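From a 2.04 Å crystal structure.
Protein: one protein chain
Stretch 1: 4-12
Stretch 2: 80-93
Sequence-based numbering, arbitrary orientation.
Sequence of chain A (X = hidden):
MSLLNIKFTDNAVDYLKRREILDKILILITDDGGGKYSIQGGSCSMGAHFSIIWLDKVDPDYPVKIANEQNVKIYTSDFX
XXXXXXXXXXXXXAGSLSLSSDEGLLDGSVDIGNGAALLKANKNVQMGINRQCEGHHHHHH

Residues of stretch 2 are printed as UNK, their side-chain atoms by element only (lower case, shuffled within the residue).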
ATOM      1  N   LEU A   4     -10.639   8.987   3.914  1.00 33.62           N
ATOM      2  CA  LEU A   4      -9.202   8.575   3.953  1.00 32.51           C
ATOM      3  C   LEU A   4      -8.373   9.439   3.025  1.00 30.65           C
ATOM      4  O   LEU A   4      -8.735   9.653   1.870  1.00 29.10           O
ATOM      5  CB  LEU A   4      -9.018   7.126   3.481  1.00 36.15           C
ATOM      6  CG  LEU A   4      -9.676   5.901   4.104  1.00 37.69           C
ATOM      7  CD1 LEU A   4      -9.253   5.755   5.547  1.00 38.29           C
ATOM      8  CD2 LEU A   4     -11.177   6.030   3.978  1.00 40.65           C
ATOM      9  N   ASN A   5      -7.251   9.932   3.519  1.00 28.52           N
ATOM     10  CA  ASN A   5      -6.376  10.713   2.669  1.00 28.38           C
ATOM     11  C   ASN A   5      -4.957  10.350   3.071  1.00 27.42           C
ATOM     12  O   ASN A   5      -4.708   9.909   4.200  1.00 26.57           O
ATOM     13  CB  ASN A   5      -6.637  12.215   2.820  1.00 32.03           C
ATOM     14  CG  ASN A   5      -6.140  12.759   4.128  1.00 34.15           C
ATOM     15  OD1 ASN A   5      -6.789  12.615   5.168  1.00 37.82           O
ATOM     16  ND2 ASN A   5      -4.962  13.379   4.093  1.00 37.03           N
ATOM     17  N   ILE A   6      -4.025  10.516   2.146  1.00 25.26           N
ATOM     18  CA  ILE A   6      -2.649  10.161   2.429  1.00 25.87           C
ATOM     19  C   ILE A   6      -1.675  11.065   1.708  1.00 25.19           C
ATOM     20  O   ILE A   6      -1.982  11.610   0.652  1.00 26.57           O
ATOM     21  CB  ILE A   6      -2.376   8.693   2.001  1.00 24.91           C
ATOM     22  CG1 ILE A   6      -1.026   8.222   2.539  1.00 25.55           C
ATOM     23  CG2 ILE A   6      -2.395   8.578   0.468  1.00 24.79           C
ATOM     24  CD1 ILE A   6      -0.760   6.738   2.296  1.00 25.40           C
ATOM     25  N   LYS A   7      -0.493  11.217   2.282  1.00 25.82           N
ATOM     26  CA  LYS A   7       0.550  12.030   1.668  1.00 27.53           C
ATOM     27  C   LYS A   7       1.846  11.229   1.713  1.00 26.77           C
ATOM     28  O   LYS A   7       2.102  10.509   2.685  1.00 24.11           O
ATOM     29  CB  LYS A   7       0.727  13.362   2.420  1.00 29.93           C
ATOM     30  CG  LYS A   7       1.692  14.316   1.723  1.00 33.28           C
ATOM     31  CD  LYS A   7       1.550  15.750   2.222  1.00 38.01           C
ATOM     32  CE  LYS A   7       2.240  16.742   1.266  1.00 40.13           C
ATOM     33  NZ  LYS A   7       2.076  18.165   1.713  1.00 41.23           N
ATOM     34  N   PHE A   8       2.644  11.333   0.651  1.00 26.09           N
ATOM     35  CA  PHE A   8       3.925  10.631   0.578  1.00 25.99           C
ATOM     36  C   PHE A   8       5.037  11.670   0.671  1.00 27.06           C
ATOM     37  O   PHE A   8       5.058  12.626  -0.105  1.00 25.73           O
ATOM     38  CB  PHE A   8       4.084   9.883  -0.750  1.00 26.36           C
ATOM     39  CG  PHE A   8       3.008   8.868  -1.027  1.00 27.95           C
ATOM     40  CD1 PHE A   8       1.775   9.262  -1.534  1.00 28.61           C
ATOM     41  CD2 PHE A   8       3.234   7.512  -0.796  1.00 28.57           C
ATOM     42  CE1 PHE A   8       0.775   8.318  -1.814  1.00 28.64           C
ATOM     43  CE2 PHE A   8       2.240   6.556  -1.073  1.00 28.62           C
ATOM     44  CZ  PHE A   8       1.012   6.967  -1.583  1.00 27.72           C
ATOM     45  N   THR A   9       5.962  11.488   1.609  1.00 26.42           N
ATOM     46  CA  THR A   9       7.069  12.427   1.752  1.00 27.00           C
ATOM     47  C   THR A   9       7.966  12.348   0.512  1.00 27.77           C
ATOM     48  O   THR A   9       7.816  11.447  -0.318  1.00 26.81           O
ATOM     49  CB  THR A   9       7.928  12.108   3.001  1.00 26.47           C
ATOM     50  OG1 THR A   9       8.606  10.856   2.818  1.00 25.32           O
ATOM     51  CG2 THR A   9       7.052  12.034   4.241  1.00 24.63           C
ATOM     52  N   ASP A  10       8.896  13.289   0.386  1.00 27.11           N
ATOM     53  CA  ASP A  10       9.795  13.286  -0.758  1.00 28.64           C
ATOM     54  C   ASP A  10      10.589  11.988  -0.850  1.00 28.22           C
ATOM     55  O   ASP A  10      10.776  11.441  -1.936  1.00 27.42           O
ATOM     56  CB  ASP A  10      10.764  14.476  -0.701  1.00 31.49           C
ATOM     57  CG  ASP A  10      10.073  15.805  -0.969  1.00 35.68           C
ATOM     58  OD1 ASP A  10       9.142  15.841  -1.812  1.00 35.99           O
ATOM     59  OD2 ASP A  10      10.466  16.820  -0.348  1.00 39.39           O
ATOM     60  N   ASN A  11      11.060  11.498   0.289  1.00 28.66           N
ATOM     61  CA  ASN A  11      11.841  10.267   0.317  1.00 28.68           C
ATOM     62  C   ASN A  11      11.002   9.046  -0.053  1.00 28.58           C
ATOM     63  O   ASN A  11      11.509   8.109  -0.672  1.00 28.85           O
ATOM     64  CB  ASN A  11      12.489  10.091   1.695  1.00 30.45           C
ATOM     65  CG  ASN A  11      13.535  11.164   1.985  1.00 33.34           C
ATOM     66  OD1 ASN A  11      13.762  12.061   1.170  1.00 36.20           O
ATOM     67  ND2 ASN A  11      14.172  11.076   3.146  1.00 35.24           N
ATOM     68  N   ALA A  12       9.721   9.050   0.319  1.00 26.68           N
ATOM     69  CA  ALA A  12       8.843   7.937  -0.024  1.00 25.93           C
ATOM     70  C   ALA A  12       8.603   7.962  -1.535  1.00 25.02           C
ATOM     71  O   ALA A  12       8.664   6.929  -2.203  1.00 24.87           O
ATOM     72  CB  ALA A  12       7.519   8.048   0.723  1.00 24.35           C
ATOM     73  N   UNK A  80     -10.164  -3.156   5.076  1.00 32.94           N
ATOM     74  CA  UNK A  80      -8.869  -2.574   5.407  1.00 34.52           C
ATOM     75  C   UNK A  80      -8.926  -1.120   5.878  1.00 34.31           C
ATOM     76  O   UNK A  80      -8.065  -0.692   6.638  1.00 33.76           O
ATOM     77  o   UNK A  80      -7.916  -4.670   2.881  1.00 39.21           O
ATOM     78  o   UNK A  80      -6.764  -4.720   4.754  1.00 38.38           O
ATOM     79  c   UNK A  80      -7.917  -2.694   4.207  1.00 35.68           C
ATOM     80  c   UNK A  80      -7.503  -4.129   3.929  1.00 37.92           C
ATOM     81  N   UNK A  81      -9.934  -0.364   5.454  1.00 34.71           N
ATOM     82  CA  UNK A  81     -10.006   1.036   5.865  1.00 37.10           C
ATOM     83  C   UNK A  81     -10.281   1.250   7.351  1.00 37.57           C
ATOM     84  O   UNK A  81      -9.970   2.314   7.893  1.00 37.46           O
ATOM     85  c   UNK A  81     -13.464   2.108   4.410  1.00 40.64           C
ATOM     86  n   UNK A  81     -15.922   2.193   3.871  1.00 42.54           N
ATOM     87  c   UNK A  81     -12.458   1.333   5.257  1.00 41.62           C
ATOM     88  c   UNK A  81     -14.870   1.636   4.760  1.00 42.66           C
ATOM     89  c   UNK A  81     -11.041   1.797   5.034  1.00 37.61           C
ATOM     90  N   UNK A  82     -10.843   0.249   8.024  1.00 38.18           N
ATOM     91  CA  UNK A  82     -11.127   0.396   9.444  1.00 39.58           C
ATOM     92  C   UNK A  82      -9.852   0.391  10.286  1.00 39.57           C
ATOM     93  O   UNK A  82      -9.835   0.926  11.402  1.00 39.58           O
ATOM     94  c   UNK A  82     -13.485  -0.460   9.409  1.00 41.30           C
ATOM     95  o   UNK A  82     -11.642  -1.989   9.506  1.00 42.51           O
ATOM     96  c   UNK A  82     -12.091  -0.703   9.948  1.00 40.93           C
ATOM     97  N   UNK A  83      -8.781  -0.195   9.758  1.00 39.57           N
ATOM     98  CA  UNK A  83      -7.519  -0.224  10.490  1.00 40.29           C
ATOM     99  C   UNK A  83      -6.545   0.865  10.042  1.00 39.68           C
ATOM    100  O   UNK A  83      -5.429   0.962  10.561  1.00 39.69           O
ATOM    101  s   UNK A  83      -7.132  -4.126  11.324  1.00 49.89           S
ATOM    102  c   UNK A  83      -6.873  -2.387  11.674  1.00 46.33           C
ATOM    103  c   UNK A  83      -8.835  -4.058  10.762  1.00 48.23           C
ATOM    104  c   UNK A  83      -6.856  -1.595  10.364  1.00 43.04           C
ATOM    105  N   UNK A  84      -6.957   1.674   9.071  1.00 38.19           N
ATOM    106  CA  UNK A  84      -6.104   2.759   8.602  1.00 37.98           C
ATOM    107  C   UNK A  84      -6.468   3.946   9.476  1.00 38.86           C
ATOM    108  O   UNK A  84      -7.393   3.851  10.288  1.00 39.65           O
ATOM    109  c   UNK A  84      -6.376   2.183   4.756  1.00 34.34           C
ATOM    110  c   UNK A  84      -6.365   3.058   7.121  1.00 36.05           C
ATOM    111  c   UNK A  84      -4.606   1.455   6.382  1.00 34.76           C
ATOM    112  c   UNK A  84      -6.069   1.854   6.214  1.00 34.75           C
ATOM    113  N   UNK A  85      -5.752   5.055   9.336  1.00 38.70           N
ATOM    114  CA  UNK A  85      -6.054   6.202  10.173  1.00 37.91           C
ATOM    115  C   UNK A  85      -6.253   7.477   9.392  1.00 37.83           C
ATOM    116  O   UNK A  85      -6.041   7.497   8.182  1.00 37.74           O
ATOM    117  N   UNK A  86      -6.658   8.566  10.061  1.00 37.53           N
ATOM    118  CA  UNK A  86      -6.889   9.866   9.419  1.00 35.19           C
ATOM    119  C   UNK A  86      -5.599  10.619   9.108  1.00 33.38           C
ATOM    120  O   UNK A  86      -4.678  10.650   9.926  1.00 32.78           O
ATOM    121  c   UNK A  86      -7.021   8.608  11.490  1.00 37.82           C
ATOM    122  c   UNK A  86      -7.191  10.100  11.746  1.00 38.84           C
ATOM    123  c   UNK A  86      -7.753  10.598  10.438  1.00 37.58           C
ATOM    124  N   UNK A  87      -5.545  11.222   7.922  1.00 30.35           N
ATOM    125  CA  UNK A  87      -4.386  11.994   7.476  1.00 29.05           C
ATOM    126  C   UNK A  87      -3.108  11.164   7.529  1.00 27.20           C
ATOM    127  O   UNK A  87      -2.167  11.483   8.259  1.00 26.57           O
ATOM    128  o   UNK A  87      -5.971  14.596   9.304  1.00 32.99           O
ATOM    129  c   UNK A  87      -5.453  14.154   8.272  1.00 32.01           C
ATOM    130  n   UNK A  87      -5.920  14.428   7.063  1.00 30.47           N
ATOM    131  c   UNK A  87      -4.231  13.253   8.336  1.00 30.76           C
ATOM    132  N   UNK A  88      -3.074  10.097   6.738  1.00 25.89           N
ATOM    133  CA  UNK A  88      -1.916   9.226   6.703  1.00 24.29           C
ATOM    134  C   UNK A  88      -0.736   9.807   5.946  1.00 23.19           C
ATOM    135  O   UNK A  88      -0.884  10.588   5.010  1.00 22.50           O
ATOM    136  c   UNK A  88      -2.277   7.872   6.093  1.00 24.56           C
ATOM    137  c   UNK A  88      -3.245   7.063   6.936  1.00 25.98           C
ATOM    138  c   UNK A  88      -4.865   6.071   4.963  1.00 25.74           C
ATOM    139  s   UNK A  88      -3.687   5.489   6.169  1.00 23.26           S
ATOM    140  N   UNK A  89       0.445   9.404   6.380  1.00 22.88           N
ATOM    141  CA  UNK A  89       1.681   9.826   5.772  1.00 21.76           C
ATOM    142  C   UNK A  89       2.539   8.586   5.560  1.00 21.74           C
ATOM    143  O   UNK A  89       2.690   7.764   6.465  1.00 21.75           O
ATOM    144  c   UNK A  89       2.449  10.811   6.684  1.00 24.37           C
ATOM    145  c   UNK A  89       3.847  11.057   6.125  1.00 22.98           C
ATOM    146  c   UNK A  89       1.684  12.128   6.800  1.00 23.14           C
ATOM    147  N   UNK A  90       3.070   8.435   4.351  1.00 20.83           N
ATOM    148  CA  UNK A  90       3.958   7.318   4.054  1.00 21.96           C
ATOM    149  C   UNK A  90       5.350   7.938   3.921  1.00 20.03           C
ATOM    150  O   UNK A  90       5.555   8.879   3.165  1.00 20.01           O
ATOM    151  c   UNK A  90       4.342   5.313   2.467  1.00 25.83           C
ATOM    152  s   UNK A  90       3.894   3.911   3.553  1.00 26.70           S
ATOM    153  c   UNK A  90       3.559   6.614   2.748  1.00 22.11           C
ATOM    154  c   UNK A  90       2.346   3.330   2.732  1.00 28.38           C
ATOM    155  N   UNK A  91       6.302   7.416   4.679  1.00 22.56           N
ATOM    156  CA  UNK A  91       7.663   7.930   4.642  1.00 24.44           C
ATOM    157  C   UNK A  91       8.642   6.797   4.360  1.00 25.20           C
ATOM    158  O   UNK A  91       8.265   5.624   4.372  1.00 26.47           O
ATOM    159  o   UNK A  91       9.953   9.376   7.056  1.00 33.33           O
ATOM    160  o   UNK A  91       9.762   9.774   4.905  1.00 26.90           O
ATOM    161  c   UNK A  91       7.987   8.602   5.977  1.00 24.53           C
ATOM    162  c   UNK A  91       9.329   9.294   5.975  1.00 27.76           C
ATOM    163  N   UNK A  92       9.892   7.153   4.094  1.00 27.45           N
ATOM    164  CA  UNK A  92      10.927   6.171   3.816  1.00 29.30           C
ATOM    165  C   UNK A  92      12.233   6.623   4.463  1.00 32.22           C
ATOM    166  O   UNK A  92      12.696   7.729   4.216  1.00 31.60           O
ATOM    167  c   UNK A  92      12.562   2.501   1.779  1.00 30.91           C
ATOM    168  c   UNK A  92      12.098   4.886   1.962  1.00 30.02           C
ATOM    169  c   UNK A  92      11.671   3.563   1.997  1.00 29.29           C
ATOM    170  c   UNK A  92      14.350   4.074   1.475  1.00 31.94           C
ATOM    171  c   UNK A  92      13.446   5.133   1.694  1.00 30.95           C
ATOM    172  c   UNK A  92      13.898   2.764   1.521  1.00 31.68           C
ATOM    173  c   UNK A  92      11.146   6.016   2.303  1.00 29.38           C
ATOM    174  o   UNK A  92      14.769   1.712   1.322  1.00 36.04           O
ATOM    175  N   UNK A  93      12.816   5.771   5.298  1.00 36.24           N
ATOM    176  CA  UNK A  93      14.086   6.082   5.964  1.00 40.72           C
ATOM    177  C   UNK A  93      14.563   4.837   6.701  1.00 40.77           C
ATOM    178  O   UNK A  93      13.761   3.969   7.039  1.00 40.63           O
ATOM    179  c   UNK A  93      12.946   7.022   8.050  1.00 45.83           C
ATOM    180  o   UNK A  93      13.307   6.508   9.116  1.00 47.83           O
ATOM    181  c   UNK A  93      13.933   7.280   6.928  1.00 42.90           C
ATOM    182  n   UNK A  93      11.684   7.381   7.817  1.00 47.80           N
TER

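Position 80 has two side-chain carbons, the second carrying two oxygens: a short carboxylate, Asp-80. It lies out of reach of stretch 1, and both oxygens are hydrogen-bonded elsewhere in the structure.

At 81, four carbons in a row end in nitrogen, which defines Lys-81. Its CB is 4.4 Å from Leu-4 CD2, while the chain beyond leads away. Position 82 has one carbon bearing an oxygen and a carbon, the beta-branched pattern of Thr-82; it points away. Position 83 is unbranched, two carbons, sulfur and a carbon: Met-83, also without contact.

Four carbons forked at the second identify 84 as Leu-84, whose CB lies 4.3 Å from Leu-4 CD1. Position 85 has no side-chain atoms and is Gly-85. At 86, three carbons close a ring onto the backbone nitrogen, as only proline does; Pro-86 points away from stretch 1.

Position 87 has two carbons, the second carrying one oxygen and one nitrogen, hence Asn-87. Its amide is probably turned over in the model, so the side-chain atoms support no firm assignment. The backbone does better: Asn-87 N gives a weak hydrogen bond to Asn-5 OD1 (3.3 Å, 126°).

Position 88 repeats the unbranched two carbons, sulfur and carbon. Its CB is 3.8 Å from Ile-6 CG1, and the terminal carbon is 4.4 Å from Leu-4 CD1; this is Met-88, with CE reaching Leu-4. At 89, one carbon carries two others, giving Val-89. It shares a sheet face with Lys-7, and its CG1 also lies 3.8 Å from Thr-9 CG2.

Position 90 has another unbranched chain with sulfur third, Met-90. Its CB lies 3.7 Å from Phe-8 CD2, oblique to the ring, and 4.3 Å from Ile-6 CD1. Position 91 has two carbons and a terminal pair of oxygens, one of them 2.6 Å from Thr-9 OG1: Asp-91, whose OD1 accepts that hydroxyl's hydrogen bond.

A carbon followed by a six-carbon ring bearing oxygen makes 92 Tyr-92. Its CB packs 3.8 Å from Ala-12 CA, while the end of the side chain leads away. Position 93, two carbons with one oxygen and one nitrogen on the second, is Asn-93, with no close contact to stretch 1.

The contact is a parallel strand pairing, with strand directions 21° apart. Its hydrogen bonds alternate in direction: Met-88 N to Asn-5 O (3.0 Å), Lys-7 N to Met-88 O (2.8 Å), Met-90 N to Lys-7 O (2.8 Å) and Thr-9 N to Met-90 O (3.1 Å). The register places Ile-6, Phe-8, Met-88 and Met-90 on one buried face, with Lys-7 and Val-89 on the other. Where strand gives way to helix, Thr-9 OG1 does double duty: it donates to Asp-91 OD1 and accepts the capping bond from Ala-12 N (3.3 Å), tying the helix start to the neighbouring strand. Together the stretches bury 782 Å², counting both sides.

Stretch 2 80-93: DKTMLGPNMVMDYN
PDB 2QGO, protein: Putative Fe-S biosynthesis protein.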